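Long-range contacts in predicted ATPase of the ABC class (Vibrio vulnificus, PDB 5D6A), which probably binds and hydrolyses ATP as a member of the ABC ATPase class, its nucleotide site being seen here with the non-hydrolysable analogue AMP-PNP: residues A[185-190]-A[284-289]; A[191-196]-A[244-249]; A[94-99]-A[125-130]; A[100-105]-A[129-134]; A[208-213]-A[292-297]. One frame throughout, in Å; residues are numbered along the deposited sequence.

Contact 1. Residues A[185-190]-A[284-289]. Unlike the reference sequence in segment 284-289: G288 (reference Ser).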
# COMPACT_ATOMS: atom_id res chain seq x y z
N LEU A 185 -2.66 36.94 8.51
CA LEU A 185 -1.30 37.43 8.39
C LEU A 185 -0.32 36.38 8.89
O LEU A 185 0.63 36.02 8.20
CB LEU A 185 -1.13 38.74 9.17
CG LEU A 185 -2.00 39.92 8.71
CD1 LEU A 185 -1.86 41.10 9.65
CD2 LEU A 185 -1.67 40.33 7.28
N THR A 186 -0.56 35.87 10.10
CA THR A 186 0.30 34.85 10.69
C THR A 186 0.45 33.65 9.76
O THR A 186 1.55 33.11 9.60
CB THR A 186 -0.27 34.35 12.03
OG1 THR A 186 -0.42 35.46 12.93
CG2 THR A 186 0.64 33.30 12.66
N HIS A 187 -0.65 33.23 9.14
CA HIS A 187 -0.64 32.08 8.24
C HIS A 187 0.24 32.37 7.02
O HIS A 187 1.11 31.58 6.68
CB HIS A 187 -2.07 31.76 7.81
CG HIS A 187 -2.21 30.43 7.14
ND1 HIS A 187 -2.52 29.28 7.84
CD2 HIS A 187 -2.10 30.07 5.84
CE1 HIS A 187 -2.59 28.26 6.99
NE2 HIS A 187 -2.33 28.72 5.78
N CYS A 188 0.01 33.52 6.39
CA CYS A 188 0.77 33.93 5.21
C CYS A 188 2.25 34.19 5.53
O CYS A 188 3.11 33.97 4.69
CB CYS A 188 0.17 35.19 4.60
SG CYS A 188 -1.55 35.01 4.08
N GLN A 189 2.52 34.67 6.74
CA GLN A 189 3.89 34.98 7.15
C GLN A 189 4.73 33.73 7.36
O GLN A 189 5.91 33.72 7.00
CB GLN A 189 3.88 35.83 8.42
CG GLN A 189 3.36 37.23 8.20
CD GLN A 189 3.06 37.95 9.50
OE1 GLN A 189 3.39 37.47 10.58
NE2 GLN A 189 2.44 39.12 9.39
N VAL A 190 4.15 32.70 7.95
CA VAL A 190 4.88 31.45 8.18
C VAL A 190 5.23 30.80 6.85
O VAL A 190 6.32 30.26 6.69
CB VAL A 190 4.08 30.47 9.06
CG1 VAL A 190 4.78 29.12 9.15
CG2 VAL A 190 3.89 31.05 10.46
N ASN A 284 5.58 22.99 2.27
CA ASN A 284 5.42 23.94 3.36
C ASN A 284 4.32 23.41 4.28
O ASN A 284 3.36 22.81 3.81
CB ASN A 284 5.01 25.31 2.82
CG ASN A 284 6.04 25.90 1.87
OD1 ASN A 284 7.25 25.67 2.01
ND2 ASN A 284 5.57 26.66 0.90
N HIS A 285 4.48 23.62 5.58
CA HIS A 285 3.48 23.17 6.55
C HIS A 285 2.81 24.33 7.27
O HIS A 285 3.35 25.44 7.35
CB HIS A 285 4.08 22.18 7.55
CG HIS A 285 4.41 20.85 6.95
ND1 HIS A 285 5.64 20.56 6.39
CD2 HIS A 285 3.66 19.73 6.81
CE1 HIS A 285 5.63 19.32 5.94
NE2 HIS A 285 4.44 18.80 6.18
N ILE A 286 1.61 24.06 7.80
CA ILE A 286 0.83 25.07 8.51
C ILE A 286 1.41 25.38 9.88
O ILE A 286 2.21 24.60 10.41
CB ILE A 286 -0.64 24.62 8.69
CG1 ILE A 286 -0.74 23.42 9.63
CG2 ILE A 286 -1.28 24.33 7.33
CD1 ILE A 286 -2.15 22.93 9.86
N PRO A 287 1.03 26.53 10.46
CA PRO A 287 1.52 26.88 11.79
C PRO A 287 1.07 25.87 12.85
O PRO A 287 -0.00 25.29 12.73
CB PRO A 287 0.88 28.25 12.06
CG PRO A 287 0.57 28.80 10.72
CD PRO A 287 0.22 27.62 9.87
N GLY A 288 1.91 25.67 13.86
CA GLY A 288 1.61 24.73 14.94
C GLY A 288 1.83 23.28 14.57
O GLY A 288 1.74 22.40 15.43
N ASP A 289 2.12 23.02 13.30
CA ASP A 289 2.34 21.67 12.81
C ASP A 289 3.58 21.02 13.42
O ASP A 289 3.65 19.79 13.53
CB ASP A 289 2.51 21.68 11.30
CG ASP A 289 2.84 20.31 10.74
OD1 ASP A 289 2.07 19.36 11.00
OD2 ASP A 289 3.86 20.18 10.04
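H187 is the first residue of helix segment 185-190 to press on the loop 284-289. Its CG lies anti to the backbone N (chi1 -167°), which sends the imidazole out toward the loop, where H187 ND1 comes 3.8 Å from P287 CD. The ring and the proline cross at about a right angle, and H187 CE1 also meets the branch methyl I286 CG2 at 4.2 Å. A histidine suits this buried place because ND1 and CE1 can lean on carbon while NE2 stays polar: NE2 is hydrogen-bonded to D100 of helix 92-109, and the ring of F101 packs edge-to-face with it. One turn on, V190 points at the loop. Its CG2 touches P287 CG at 4.0 Å, and CG1 stands 4.3 Å from H285 O, so its two methyls reach different parts of the segment. P287, rigid and apolar, thus meets both helix residues from the second position of a type II turn from I286 to D289; G288, with its positive phi, takes the third. The loop follows the short strand 284-285, which pairs with strand 124-125, while helix 92-109 packs against both the loop (R104 on I286) and helix 181-199 (F94 on C188).

Contact 2. Residues A[191-196]-A[244-249]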
# COMPACT_ATOMS: atom_id res chain seq x y z
N VAL A 191 4.32 30.87 5.89
CA VAL A 191 4.57 30.30 4.56
C VAL A 191 5.63 31.12 3.84
O VAL A 191 6.51 30.56 3.18
CB VAL A 191 3.28 30.23 3.71
CG1 VAL A 191 3.60 29.70 2.31
CG2 VAL A 191 2.24 29.36 4.39
N GLU A 192 5.54 32.44 3.96
CA GLU A 192 6.51 33.33 3.33
C GLU A 192 7.90 33.06 3.91
O GLU A 192 8.90 33.05 3.19
CB GLU A 192 6.12 34.80 3.53
CG GLU A 192 7.01 35.79 2.80
CD GLU A 192 6.55 37.23 2.97
OE1 GLU A 192 5.96 37.55 4.02
OE2 GLU A 192 6.80 38.05 2.06
N ASP A 193 7.95 32.85 5.23
CA ASP A 193 9.21 32.54 5.90
C ASP A 193 9.77 31.22 5.40
O ASP A 193 10.97 31.11 5.17
CB ASP A 193 9.01 32.49 7.42
CG ASP A 193 8.75 33.85 8.04
OD1 ASP A 193 8.73 34.87 7.31
OD2 ASP A 193 8.57 33.91 9.28
N GLN A 194 8.90 30.23 5.23
CA GLN A 194 9.32 28.92 4.72
C GLN A 194 9.96 29.01 3.34
O GLN A 194 10.98 28.38 3.08
CB GLN A 194 8.15 27.94 4.71
CG GLN A 194 7.87 27.36 6.08
CD GLN A 194 6.61 26.52 6.13
OE1 GLN A 194 6.66 25.30 6.29
NE2 GLN A 194 5.47 27.17 5.97
N GLU A 195 9.36 29.80 2.45
CA GLU A 195 9.90 29.97 1.11
C GLU A 195 11.25 30.69 1.20
O GLU A 195 12.22 30.27 0.58
CB GLU A 195 8.94 30.76 0.22
CG GLU A 195 9.44 30.98 -1.21
CD GLU A 195 9.71 29.69 -1.97
OE1 GLU A 195 9.17 28.63 -1.57
OE2 GLU A 195 10.45 29.74 -2.97
N ALA A 196 11.29 31.76 1.99
CA ALA A 196 12.50 32.54 2.19
C ALA A 196 13.64 31.68 2.73
O ALA A 196 14.78 31.81 2.29
CB ALA A 196 12.23 33.71 3.13
N HIS A 244 17.59 33.54 8.27
CA HIS A 244 16.79 34.74 8.52
C HIS A 244 15.50 34.73 7.72
O HIS A 244 15.51 34.59 6.50
CB HIS A 244 17.60 35.99 8.17
CG HIS A 244 16.86 37.27 8.43
ND1 HIS A 244 16.12 37.91 7.47
CD2 HIS A 244 16.76 38.03 9.55
CE1 HIS A 244 15.59 39.01 7.98
NE2 HIS A 244 15.97 39.11 9.24
N ALA A 245 14.38 34.90 8.41
CA ALA A 245 13.07 34.96 7.77
C ALA A 245 12.57 36.41 7.86
O ALA A 245 12.81 37.09 8.86
CB ALA A 245 12.10 34.01 8.44
N PRO A 246 11.86 36.87 6.82
CA PRO A 246 11.38 38.26 6.80
C PRO A 246 10.39 38.63 7.91
O PRO A 246 10.31 39.80 8.29
CB PRO A 246 10.71 38.38 5.42
CG PRO A 246 10.39 36.98 5.02
CD PRO A 246 11.45 36.12 5.62
N ASN A 247 9.66 37.65 8.43
CA ASN A 247 8.67 37.92 9.46
C ASN A 247 9.13 37.52 10.86
O ASN A 247 9.08 38.33 11.78
CB ASN A 247 7.36 37.22 9.11
CG ASN A 247 6.80 37.71 7.79
OD1 ASN A 247 6.65 38.92 7.58
ND2 ASN A 247 6.49 36.78 6.89
N ARG A 248 9.57 36.28 11.02
CA ARG A 248 10.02 35.79 12.32
C ARG A 248 11.39 36.36 12.70
O ARG A 248 11.69 36.53 13.89
CB ARG A 248 10.05 34.26 12.35
CG ARG A 248 10.55 33.69 13.66
CD ARG A 248 10.43 32.18 13.73
NE ARG A 248 11.07 31.66 14.94
CZ ARG A 248 11.11 30.37 15.28
NH1 ARG A 248 10.55 29.45 14.50
NH2 ARG A 248 11.72 30.01 16.40
N GLY A 249 12.21 36.66 11.69
CA GLY A 249 13.54 37.20 11.92
C GLY A 249 14.57 36.09 11.92
O GLY A 249 14.49 35.16 11.11
O HOH W 1 5.04 40.23 5.16
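D193 lays its carboxylate over the methyl of A245, D193 CG lying 3.4 Å from A245 CB, and from there it reaches the turn that follows. With CG anti to the carbonyl carbon (chi1 -71°), the two oxygens face successive backbone amides: N247 N gives a hydrogen bond to D193 OD1 at 3.1 Å, and R248 N one to D193 OD2, also 3.1 Å. Both are received on the syn side, though well out of the carboxylate plane. Aspartate is short enough to hold these N-H groups close against the helix. The turn belongs to the beta hairpin of strands 240-245 and 249-257, closed by paired backbone bonds between A245 and G249, and one side of helix 181-199 packs on it. E192, extended beyond CG, reaches across N247 at about a right angle to accept from its amide: N247 ND2 to E192 OE1 is 3.0 Å and fairly straight at 162°, whereas the bond from N247 ND2 to D193 OD1 is weak. Q189 O is a further acceptor for ND2, and a water donates to both E192 OE1 and N247 OD1. On the next turn A196, small enough to let the proline in, places CB 3.6 Å from P246 CD.

Contact 3. Residues A[94-99]-A[125-130]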
# COMPACT_ATOMS: atom_id res chain seq x y z
N PHE A 94 3.65 34.38 -0.02
CA PHE A 94 2.69 35.01 0.89
C PHE A 94 1.28 34.79 0.33
O PHE A 94 0.34 34.54 1.09
CB PHE A 94 2.98 36.51 1.02
CG PHE A 94 2.16 37.21 2.06
CD1 PHE A 94 0.87 37.64 1.78
CD2 PHE A 94 2.68 37.45 3.33
CE1 PHE A 94 0.11 38.29 2.75
CE2 PHE A 94 1.93 38.10 4.29
CZ PHE A 94 0.64 38.52 4.00
N GLN A 95 1.15 34.87 -0.99
CA GLN A 95 -0.13 34.67 -1.65
C GLN A 95 -0.52 33.20 -1.60
O GLN A 95 -1.70 32.86 -1.60
CB GLN A 95 -0.08 35.14 -3.10
CG GLN A 95 0.36 36.59 -3.26
CD GLN A 95 0.34 37.05 -4.69
OE1 GLN A 95 -0.59 36.77 -5.44
NE2 GLN A 95 1.37 37.80 -5.08
N LEU A 96 0.49 32.33 -1.57
CA LEU A 96 0.26 30.89 -1.51
C LEU A 96 -0.49 30.55 -0.21
O LEU A 96 -1.43 29.76 -0.21
CB LEU A 96 1.59 30.13 -1.56
CG LEU A 96 1.55 28.61 -1.69
CD1 LEU A 96 0.86 28.21 -2.98
CD2 LEU A 96 2.96 28.04 -1.64
N GLY A 97 -0.07 31.18 0.88
CA GLY A 97 -0.70 30.97 2.18
C GLY A 97 -2.09 31.58 2.22
O GLY A 97 -3.03 30.99 2.76
N ALA A 98 -2.22 32.78 1.65
CA ALA A 98 -3.50 33.48 1.60
C ALA A 98 -4.55 32.59 0.93
O ALA A 98 -5.66 32.44 1.43
CB ALA A 98 -3.35 34.79 0.86
N ARG A 99 -4.18 32.00 -0.20
CA ARG A 99 -5.07 31.11 -0.95
C ARG A 99 -5.43 29.88 -0.10
O ARG A 99 -6.56 29.40 -0.14
CB ARG A 99 -4.41 30.66 -2.24
CG ARG A 99 -4.21 31.77 -3.27
CD ARG A 99 -3.14 31.37 -4.28
NE ARG A 99 -3.44 30.09 -4.90
CZ ARG A 99 -2.57 29.37 -5.61
NH1 ARG A 99 -1.32 29.79 -5.78
NH2 ARG A 99 -2.95 28.21 -6.14
N VAL A 125 0.64 23.13 2.90
CA VAL A 125 0.16 24.28 2.14
C VAL A 125 0.65 24.06 0.71
O VAL A 125 1.83 24.23 0.43
CB VAL A 125 0.72 25.60 2.69
CG1 VAL A 125 0.23 26.78 1.86
CG2 VAL A 125 0.32 25.76 4.16
N LEU A 126 -0.26 23.69 -0.17
CA LEU A 126 0.09 23.40 -1.55
C LEU A 126 -0.45 24.43 -2.52
O LEU A 126 -1.37 25.17 -2.21
CB LEU A 126 -0.44 22.02 -1.94
CG LEU A 126 0.01 20.83 -1.09
CD1 LEU A 126 -0.70 19.56 -1.51
CD2 LEU A 126 1.52 20.65 -1.16
N ASP A 127 0.15 24.47 -3.71
CA ASP A 127 -0.30 25.36 -4.78
C ASP A 127 -1.48 24.62 -5.39
O ASP A 127 -1.33 23.82 -6.30
CB ASP A 127 0.84 25.58 -5.78
CG ASP A 127 0.49 26.59 -6.86
OD1 ASP A 127 -0.70 26.93 -7.01
OD2 ASP A 127 1.42 27.03 -7.57
N SER A 128 -2.67 24.91 -4.85
CA SER A 128 -3.90 24.22 -5.24
C SER A 128 -4.87 25.03 -6.10
O SER A 128 -4.80 26.26 -6.15
CB SER A 128 -4.63 23.80 -3.97
OG SER A 128 -5.88 23.20 -4.27
N THR A 129 -5.79 24.32 -6.75
CA THR A 129 -6.82 24.94 -7.59
C THR A 129 -8.11 25.21 -6.82
O THR A 129 -9.05 25.77 -7.37
CB THR A 129 -7.16 24.07 -8.82
OG1 THR A 129 -7.62 22.78 -8.40
CG2 THR A 129 -5.94 23.90 -9.71
N SER A 130 -8.15 24.81 -5.55
CA SER A 130 -9.34 25.05 -4.74
C SER A 130 -9.54 26.56 -4.57
O SER A 130 -10.67 27.03 -4.46
CB SER A 130 -9.23 24.35 -3.38
OG SER A 130 -8.05 24.74 -2.70
O HOH W 2 -2.45 27.84 -1.92
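The guanidinium of R99 meets the segment 125-130 with its edge: D127 OD1 and S128 O both lie close to its plane, while a water stands over one face, offset toward the rim. Here helix 92-109, in the N-terminal part of the protein, packs on the loop between strands 124-125 and 131-133, in which D127 centres an inverse gamma turn and S128 OG accepts from S130 N in an ST turn. One nitrogen does most of the work. R99 NH2 bonds to D127 OD1 at 2.7 Å, approaching nearly along the C-O bond direction, and to S128 O at 2.7 Å, tilted from the plane of that carbonyl. The first is a salt bridge, with a weak second hydrogen bond from R99 NH1 to the same D127 OD1, and the carboxylate stands steeply to the guanidinium, 77° between planes. A bend at chi3 (54°) turns the arginine back to this loop, and R99 NE is held by V131 O, which helps fix the rotation of the group. Arginine fits because its several N-H groups can serve a carboxylate and two carbonyls together. Nearer the start of the segments the contact is apolar: L96 CD1 rests 3.6 Å from D127 CA, and V125 CG1 approaches both L96 CG and G97 CA. Between these two zones the same water donates to L96 O at 2.8 Å and to L126 O at 2.9 Å.

Contact 4. Residues A[100-105]-A[129-134]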
# COMPACT_ATOMS: atom_id res chain seq x y z
N ASP A 100 -4.45 29.38 0.64
CA ASP A 100 -4.65 28.23 1.51
C ASP A 100 -5.58 28.60 2.66
O ASP A 100 -6.51 27.87 2.98
CB ASP A 100 -3.31 27.75 2.08
CG ASP A 100 -3.46 26.54 2.98
OD1 ASP A 100 -3.93 25.49 2.50
OD2 ASP A 100 -3.07 26.63 4.17
N PHE A 101 -5.31 29.75 3.28
CA PHE A 101 -6.10 30.22 4.41
C PHE A 101 -7.56 30.44 4.00
O PHE A 101 -8.47 30.12 4.76
CB PHE A 101 -5.50 31.51 4.97
CG PHE A 101 -6.16 31.99 6.23
CD1 PHE A 101 -5.71 31.56 7.47
CD2 PHE A 101 -7.23 32.88 6.19
CE1 PHE A 101 -6.31 32.00 8.64
CE2 PHE A 101 -7.83 33.32 7.35
CZ PHE A 101 -7.38 32.88 8.57
N ILE A 102 -7.77 30.98 2.80
CA ILE A 102 -9.12 31.22 2.28
C ILE A 102 -9.89 29.91 2.08
O ILE A 102 -11.09 29.85 2.35
CB ILE A 102 -9.06 32.03 0.96
CG1 ILE A 102 -8.67 33.48 1.27
CG2 ILE A 102 -10.41 32.02 0.26
CD1 ILE A 102 -8.39 34.32 0.04
N ALA A 103 -9.20 28.88 1.61
CA ALA A 103 -9.81 27.57 1.41
C ALA A 103 -10.25 26.96 2.75
O ALA A 103 -11.33 26.39 2.86
CB ALA A 103 -8.85 26.63 0.70
N ARG A 104 -9.39 27.10 3.76
CA ARG A 104 -9.68 26.57 5.09
C ARG A 104 -10.79 27.36 5.77
O ARG A 104 -11.59 26.79 6.51
CB ARG A 104 -8.42 26.59 5.97
CG ARG A 104 -7.28 25.76 5.42
CD ARG A 104 -6.06 25.85 6.32
NE ARG A 104 -4.89 25.24 5.70
CZ ARG A 104 -4.59 23.94 5.75
NH1 ARG A 104 -5.37 23.08 6.40
NH2 ARG A 104 -3.50 23.49 5.14
N SER A 105 -10.84 28.66 5.52
CA SER A 105 -11.89 29.51 6.08
C SER A 105 -13.22 29.14 5.46
O SER A 105 -14.23 29.06 6.15
CB SER A 105 -11.59 30.99 5.81
OG SER A 105 -10.43 31.41 6.49
N THR A 129 -5.79 24.32 -6.75
CA THR A 129 -6.82 24.94 -7.59
C THR A 129 -8.11 25.21 -6.82
O THR A 129 -9.05 25.77 -7.37
CB THR A 129 -7.16 24.07 -8.82
OG1 THR A 129 -7.62 22.78 -8.40
CG2 THR A 129 -5.94 23.90 -9.71
N SER A 130 -8.15 24.81 -5.55
CA SER A 130 -9.34 25.05 -4.74
C SER A 130 -9.54 26.56 -4.57
O SER A 130 -10.67 27.03 -4.46
CB SER A 130 -9.23 24.35 -3.38
OG SER A 130 -8.05 24.74 -2.70
N VAL A 131 -8.44 27.31 -4.54
CA VAL A 131 -8.47 28.76 -4.45
C VAL A 131 -7.35 29.32 -5.33
O VAL A 131 -6.17 29.07 -5.08
CB VAL A 131 -8.30 29.27 -3.01
CG1 VAL A 131 -8.28 30.79 -2.97
CG2 VAL A 131 -9.41 28.73 -2.12
N LEU A 132 -7.72 30.08 -6.36
CA LEU A 132 -6.76 30.66 -7.30
C LEU A 132 -6.85 32.17 -7.38
O LEU A 132 -7.93 32.74 -7.27
CB LEU A 132 -7.02 30.10 -8.70
CG LEU A 132 -6.83 28.60 -8.90
CD1 LEU A 132 -7.37 28.18 -10.26
CD2 LEU A 132 -5.37 28.22 -8.74
N PHE A 133 -5.70 32.82 -7.58
CA PHE A 133 -5.65 34.28 -7.77
C PHE A 133 -5.30 34.58 -9.22
O PHE A 133 -4.57 33.83 -9.87
CB PHE A 133 -4.62 35.00 -6.89
CG PHE A 133 -4.91 34.97 -5.41
CD1 PHE A 133 -6.21 35.01 -4.93
CD2 PHE A 133 -3.86 35.05 -4.51
CE1 PHE A 133 -6.45 35.02 -3.57
CE2 PHE A 133 -4.10 35.08 -3.14
CZ PHE A 133 -5.40 35.06 -2.67
N THR A 134 -5.84 35.69 -9.72
CA THR A 134 -5.57 36.16 -11.07
C THR A 134 -5.46 37.67 -10.96
O THR A 134 -5.46 38.22 -9.86
CB THR A 134 -6.71 35.79 -12.04
OG1 THR A 134 -7.91 36.49 -11.68
CG2 THR A 134 -6.97 34.29 -12.03
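I102 and A103 make an apolar helix-on-strand contact with V131 and F133, deep in the N-terminal part of the protein, where helix 92-109 lies against one strand of a sheet. A103 CB comes 3.6 Å from V131 CG2, and the alanine's small size lets the valine sit this close to the helix backbone. I102 flanks it: its CG2 stands 4.1 Å from V131 CG1, the two side chains crossing at about a right angle, while the long branch goes further along the strand. With chi1 at -72° and chi2 extended, that branch carries I102 CD1 to the edge of the F133 ring, 4.1 Å from F133 CZ. The aromatic side chain arrives from the opposite direction. Branched aliphatics suit both positions, since each presents separate methyls to separate neighbours. The strand, 131-133, pairs antiparallel with strand 137-144 of a curled antiparallel sheet, and the segment axes of helix and strand run 142° apart at a closest approach of 8.4 Å. V131 also touches L140 of that partner strand, and W79 meets the ring of F133. D100, which points away from the strand, accepts from R104 one turn on: R104 NE to D100 OD2 is 2.8 Å and nearly straight, a salt bridge in which the donor stands above the carboxylate plane. R104 NH1 is hydrogen-bonded in turn to G122 O.

Contact 5. Residues A[208-213]-A[292-297]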
# COMPACT_ATOMS: atom_id res chain seq x y z
N SER A 208 19.18 21.10 3.71
CA SER A 208 18.04 21.05 4.61
C SER A 208 18.34 21.84 5.89
O SER A 208 19.50 22.03 6.25
CB SER A 208 17.68 19.60 4.95
OG SER A 208 16.48 19.53 5.71
N PHE A 209 17.28 22.28 6.56
CA PHE A 209 17.41 23.06 7.79
C PHE A 209 16.29 22.73 8.78
O PHE A 209 15.12 22.94 8.49
CB PHE A 209 17.39 24.55 7.47
CG PHE A 209 17.36 25.44 8.68
CD1 PHE A 209 18.53 25.75 9.36
CD2 PHE A 209 16.17 25.97 9.13
CE1 PHE A 209 18.51 26.57 10.48
CE2 PHE A 209 16.13 26.79 10.24
CZ PHE A 209 17.30 27.09 10.92
N VAL A 210 16.68 22.24 9.96
CA VAL A 210 15.73 21.89 11.02
C VAL A 210 15.86 22.89 12.16
O VAL A 210 16.78 22.80 12.98
CB VAL A 210 15.97 20.47 11.56
CG1 VAL A 210 14.94 20.12 12.62
CG2 VAL A 210 15.92 19.45 10.43
N ALA A 211 14.94 23.85 12.21
CA ALA A 211 14.96 24.88 13.24
C ALA A 211 14.83 24.31 14.66
O ALA A 211 14.14 23.31 14.88
CB ALA A 211 13.83 25.88 12.99
N ASN A 212 15.51 24.95 15.61
CA ASN A 212 15.41 24.53 17.01
C ASN A 212 14.01 24.84 17.52
O ASN A 212 13.47 25.92 17.25
CB ASN A 212 16.46 25.23 17.88
CG ASN A 212 17.87 24.70 17.66
OD1 ASN A 212 18.06 23.64 17.07
ND2 ASN A 212 18.86 25.43 18.16
N GLY A 213 13.43 23.90 18.26
CA GLY A 213 12.09 24.06 18.80
C GLY A 213 11.06 23.34 17.95
O GLY A 213 9.85 23.41 18.22
N GLU A 292 6.71 23.53 10.42
CA GLU A 292 6.61 24.75 9.60
C GLU A 292 7.89 25.60 9.51
O GLU A 292 7.93 26.58 8.78
CB GLU A 292 5.42 25.64 10.02
CG GLU A 292 5.51 26.34 11.38
CD GLU A 292 5.25 25.43 12.56
OE1 GLU A 292 5.31 24.19 12.41
OE2 GLU A 292 4.99 25.98 13.66
N TYR A 293 8.93 25.23 10.26
CA TYR A 293 10.20 25.95 10.16
C TYR A 293 11.33 25.00 9.79
O TYR A 293 12.48 25.19 10.18
CB TYR A 293 10.50 26.77 11.42
CG TYR A 293 9.64 28.01 11.51
CD1 TYR A 293 9.96 29.14 10.75
CD2 TYR A 293 8.52 28.06 12.33
CE1 TYR A 293 9.18 30.28 10.81
CE2 TYR A 293 7.74 29.21 12.40
CZ TYR A 293 8.07 30.31 11.64
OH TYR A 293 7.31 31.46 11.70
N ILE A 294 10.97 23.97 9.03
CA ILE A 294 11.92 23.00 8.51
C ILE A 294 11.81 23.07 7.00
O ILE A 294 10.72 22.97 6.45
CB ILE A 294 11.61 21.56 8.96
CG1 ILE A 294 11.46 21.47 10.48
CG2 ILE A 294 12.72 20.62 8.50
CD1 ILE A 294 11.14 20.08 10.99
N VAL A 295 12.95 23.27 6.33
CA VAL A 295 12.97 23.33 4.87
C VAL A 295 14.01 22.36 4.31
O VAL A 295 15.00 22.05 4.96
CB VAL A 295 13.27 24.76 4.35
CG1 VAL A 295 12.12 25.70 4.68
CG2 VAL A 295 14.58 25.29 4.93
N THR A 296 13.75 21.88 3.10
CA THR A 296 14.64 20.93 2.44
C THR A 296 14.62 21.18 0.94
O THR A 296 13.66 21.70 0.39
CB THR A 296 14.20 19.48 2.72
OG1 THR A 296 14.15 19.25 4.13
CG2 THR A 296 15.16 18.49 2.08
N ASP A 297 15.72 20.81 0.29
CA ASP A 297 15.83 20.93 -1.15
C ASP A 297 14.53 20.42 -1.78
O ASP A 297 14.13 19.28 -1.53
CB ASP A 297 17.04 20.11 -1.62
CG ASP A 297 17.28 20.20 -3.10
OD1 ASP A 297 16.35 20.56 -3.86
OD2 ASP A 297 18.40 19.88 -3.51
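S208 holds OG anti to its own nitrogen (chi1 -174°), and T296 has OG1 anti to its carbonyl carbon (chi1 -57°); these settings bring the two hydroxyls together, S208 OG to T296 OG1 being a hydrogen bond of 2.8 Å. They belong to a non-hydrogen-bonded pair of an antiparallel sheet, in which strand 294-296 lies at the edge beside strand 206-211. This four-stranded sheet, continued by strands 249-257 and 240-245, is part of the P-loop domain, and the side chain of V210 is about 10 Å from bound AMP-PNP. Small hydroxyl residues suit the S208-T296 pair, and T296 OG1 is also bonded to I278 O. Next comes the hydrogen-bonded pair F209-V295, with F209 N to V295 O at 2.8 Å and V295 N to F209 O at 3.1 Å. Its side chains lie on the other face, F209 CB against V295 CG2, where F209 also packs on V241 and L243. V210 and I294, beta-branched as suits extended strands, return side by side to the serine face, V210 CG2 3.9 Å from I294 CG2. Toward Y293 the pairing slackens: A211 N to Y293 O is a weak bond of 3.5 Å, and A211 CB packs on Y293 CB at 3.8 Å.

Overall arrangement
From the N terminus, contacts 3 and 4 come first: consecutive turns of helix 92-109 close two loops onto 125-134, and the contacts share T129 and S130. Both close before helix 181-199 begins. That helix then opens contact 1 and, directly after it, contact 2; contact 2 closes on the hairpin at 244-249 and is nested inside the longer loop of contact 1. Contact 5 opens on strand 206-211 and closes on 294-296, crossing both. Helix 181-199 thus lies between helix 92-109 and the four-stranded sheet reached by contacts 2 and 5, while pairing of 284-285 with 124-125 links contact 1 to contact 3.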